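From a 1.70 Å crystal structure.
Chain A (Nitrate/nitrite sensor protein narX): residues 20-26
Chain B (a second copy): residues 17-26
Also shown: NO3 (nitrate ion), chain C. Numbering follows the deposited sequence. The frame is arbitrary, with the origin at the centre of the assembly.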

# COMPACT_ATOMS: atom_id res chain seq x y z
N SER A 20 -0.04 3.56 7.08
CA SER A 20 -0.97 4.52 7.66
C SER A 20 -2.18 3.82 8.29
O SER A 20 -2.56 4.13 9.45
N TYR A 21 -2.78 2.89 7.55
CA TYR A 21 -3.96 2.21 8.05
C TYR A 21 -3.55 1.17 9.08
O TYR A 21 -4.35 0.83 9.95
N ARG A 22 -2.34 0.65 8.96
CA ARG A 22 -1.90 -0.28 10.02
C ARG A 22 -1.80 0.47 11.36
O ARG A 22 -2.14 -0.12 12.40
N LEU A 23 -1.29 1.73 11.38
CA LEU A 23 -1.26 2.45 12.64
C LEU A 23 -2.70 2.76 13.09
O LEU A 23 -3.00 2.73 14.25
N LEU A 24 -3.59 3.08 12.15
CA LEU A 24 -4.98 3.35 12.56
C LEU A 24 -5.59 2.12 13.21
O LEU A 24 -6.28 2.22 14.21
N ALA A 25 -5.38 0.96 12.59
CA ALA A 25 -5.90 -0.29 13.14
C ALA A 25 -5.35 -0.61 14.50
O ALA A 25 -5.90 -1.47 15.19
N ALA A 26 -4.25 0.02 14.92
CA ALA A 26 -3.66 -0.25 16.24
C ALA A 26 -4.03 0.75 17.32
O ALA A 26 -3.58 0.63 18.48
N ARG B 17 -2.66 -4.00 -0.01
CA ARG B 17 -2.15 -4.05 1.35
C ARG B 17 -2.88 -3.01 2.18
O ARG B 17 -3.37 -3.28 3.27
N MSE B 18 -2.98 -1.79 1.62
CA MSE B 18 -3.71 -0.74 2.31
C MSE B 18 -5.20 -1.13 2.49
O MSE B 18 -5.72 -0.95 3.58
N GLN B 19 -5.83 -1.68 1.44
CA GLN B 19 -7.25 -2.05 1.48
C GLN B 19 -7.50 -3.08 2.58
O GLN B 19 -8.55 -3.10 3.24
N SER B 20 -6.53 -3.99 2.76
CA SER B 20 -6.70 -4.97 3.84
C SER B 20 -6.76 -4.34 5.25
O SER B 20 -7.60 -4.67 6.07
N TYR B 21 -5.87 -3.38 5.52
CA TYR B 21 -5.85 -2.78 6.82
C TYR B 21 -6.96 -1.75 7.00
O TYR B 21 -7.31 -1.44 8.15
N ARG B 22 -7.44 -1.21 5.86
CA ARG B 22 -8.57 -0.25 5.92
C ARG B 22 -9.82 -1.03 6.36
O ARG B 22 -10.64 -0.51 7.13
N LEU B 23 -9.98 -2.27 5.87
CA LEU B 23 -11.07 -3.11 6.34
C LEU B 23 -10.86 -3.48 7.83
O LEU B 23 -11.80 -3.47 8.63
N LEU B 24 -9.62 -3.80 8.26
CA LEU B 24 -9.43 -4.09 9.66
C LEU B 24 -9.79 -2.87 10.52
O LEU B 24 -10.36 -3.00 11.60
N ALA B 25 -9.40 -1.69 10.05
CA ALA B 25 -9.67 -0.51 10.88
C ALA B 25 -11.18 -0.22 10.94
O ALA B 25 -11.63 0.62 11.74
N ALA B 26 -11.97 -0.89 10.11
CA ALA B 26 -13.45 -0.66 10.15
C ALA B 26 -14.19 -1.71 11.01
O ALA B 26 -15.44 -1.63 11.18

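What does the start of the chain B stretch offer? Arg17(B) lies beyond reach of the chain A stretch and binds the nitrate. With chi1 m, chi2 t and chi3 m, it donates hydrogen bonds from NE to nitrate O1 (3.1 Å) and from NH2 to nitrate O3 (3.0 Å), so the ion lies at the edge of the guanidinium. Met18(B), a selenomethionine with rotamers t, m, m, leaves its backbone sideways, yet its CG comes 3.7 Å from CD2 of Tyr21(A). Met18(B) CB also lies 3.4 Å from nitrate O2. Gln19(B) points away, and Ser20(B) makes no contact across.

How do the two tyrosines meet? The helices run nearly parallel, 18° apart, and both Tyr21 residues point toward the partner, bringing Tyr21(A) CB within 3.7 Å of Tyr21(B) CB. Each chi1 lies between wells, at -95° in chain A and -91° in chain B, and each ring lies against Arg22 of the other chain. Over the face of Tyr21(B), Arg22(A) CB stands 3.8 Å from the ring centroid, a CH-pi contact.

Does Arg22(B) repeat this arrangement? It does: its CB lies 3.8 Å from the centroid of the Tyr21(A) ring, only 4° off the normal. Both arginines depart sideways with rotamers t, t, p, laying aliphatic carbons along the tyrosines. Water 1 joins Arg22(B) NH1 to Tyr21(A) OH, each at 2.8 Å; water 2 joins Arg22(A) NH1 (2.9 Å) to Tyr21(B) OH (2.6 Å). No direct hydrogen bond crosses between the stretches.

What closes the contact? Leu23(B) turns away, but Leu24(B), t and p, points in and sets CD2 3.6 Å from Ala25(A) CB. Reciprocally, Ala25(B) CB meets Leu24(A) CD2 at 3.9 Å. The small alanines let the backbones approach, with Ala25(A) CA and Ala25(B) CA 4.4 Å apart.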

# COMPACT_ATOMS: atom_id res chain seq x y z
CB SER A 20 -1.47 5.53 6.59
OG SER A 20 -0.39 6.33 6.13
CB TYR A 21 -4.78 1.57 6.94
CG TYR A 21 -5.93 2.51 6.46
CD1 TYR A 21 -7.02 2.72 7.28
CD2 TYR A 21 -5.85 3.18 5.25
CE1 TYR A 21 -8.04 3.62 6.88
CE2 TYR A 21 -6.86 4.08 4.86
CZ TYR A 21 -7.91 4.28 5.69
OH TYR A 21 -8.93 5.18 5.32
CB ARG A 22 -0.53 -0.93 9.65
CG ARG A 22 0.04 -1.84 10.80
CD ARG A 22 1.17 -2.71 10.13
NE ARG A 22 2.36 -1.90 9.91
CZ ARG A 22 3.47 -2.31 9.27
NH1 ARG A 22 3.54 -3.55 8.76
NH2 ARG A 22 4.54 -1.49 9.21
CB LEU A 23 -0.45 3.74 12.46
CG LEU A 23 1.07 3.58 12.54
CD1 LEU A 23 1.85 4.85 12.14
CD2 LEU A 23 1.42 3.26 14.02
CB LEU A 24 -5.82 3.81 11.36
CG LEU A 24 -7.27 4.21 11.80
CD1 LEU A 24 -7.28 5.45 12.72
CD2 LEU A 24 -8.07 4.50 10.56
CB ALA A 25 -5.61 -1.43 12.20
CB ALA A 26 -2.12 -0.34 16.14
CB ARG B 17 -0.64 -3.77 1.41
CG ARG B 17 0.18 -4.84 0.62
CD ARG B 17 1.70 -4.54 0.64
NE ARG B 17 2.03 -3.27 -0.05
CZ ARG B 17 3.22 -3.01 -0.59
NH1 ARG B 17 4.24 -3.92 -0.50
NH2 ARG B 17 3.38 -1.85 -1.25
CB MSE B 18 -3.60 0.59 1.49
CG MSE B 18 -4.43 1.79 2.07
SE MSE B 18 -6.40 1.78 1.55
CE MSE B 18 -6.15 2.25 -0.25
CB GLN B 19 -7.70 -2.51 0.11
CG GLN B 19 -7.66 -1.35 -0.94
CD GLN B 19 -8.30 -1.79 -2.25
OE1 GLN B 19 -9.45 -2.11 -2.26
NE2 GLN B 19 -7.54 -1.84 -3.32
CB SER B 20 -5.53 -5.98 3.79
OG SER B 20 -5.61 -6.69 2.58
CB TYR B 21 -4.50 -2.11 7.05
CG TYR B 21 -3.50 -3.06 7.71
CD1 TYR B 21 -3.62 -3.35 9.05
CD2 TYR B 21 -2.45 -3.60 6.98
CE1 TYR B 21 -2.72 -4.20 9.70
CE2 TYR B 21 -1.49 -4.48 7.63
CZ TYR B 21 -1.67 -4.74 8.99
OH TYR B 21 -0.73 -5.53 9.67
CB ARG B 22 -8.79 0.47 4.58
CG ARG B 22 -10.09 1.34 4.55
CD ARG B 22 -9.98 2.23 3.34
NE ARG B 22 -10.15 1.44 2.14
CZ ARG B 22 -10.07 1.97 0.93
NH1 ARG B 22 -9.82 3.29 0.79
NH2 ARG B 22 -10.30 1.22 -0.14
CB LEU B 23 -11.20 -4.37 5.45
CG LEU B 23 -12.00 -4.15 4.18
CD1 LEU B 23 -11.80 -5.33 3.20
CD2 LEU B 23 -13.48 -4.07 4.63
CB LEU B 24 -7.94 -4.51 9.93
CG LEU B 24 -7.62 -4.80 11.39
CD1 LEU B 24 -8.32 -6.08 11.84
CD2 LEU B 24 -6.05 -4.98 11.52
CB ALA B 25 -8.87 0.73 10.34
CB ALA B 26 -14.03 -0.65 8.70
N NO3 C . 0.27 0.02 -0.46
O1 NO3 C . 0.68 -0.56 0.57
O2 NO3 C . -0.83 0.47 -0.40
O3 NO3 C . 1.01 0.05 -1.44
O HOH W 1 -9.58 5.47 2.59
O HOH W 2 1.79 -5.82 9.17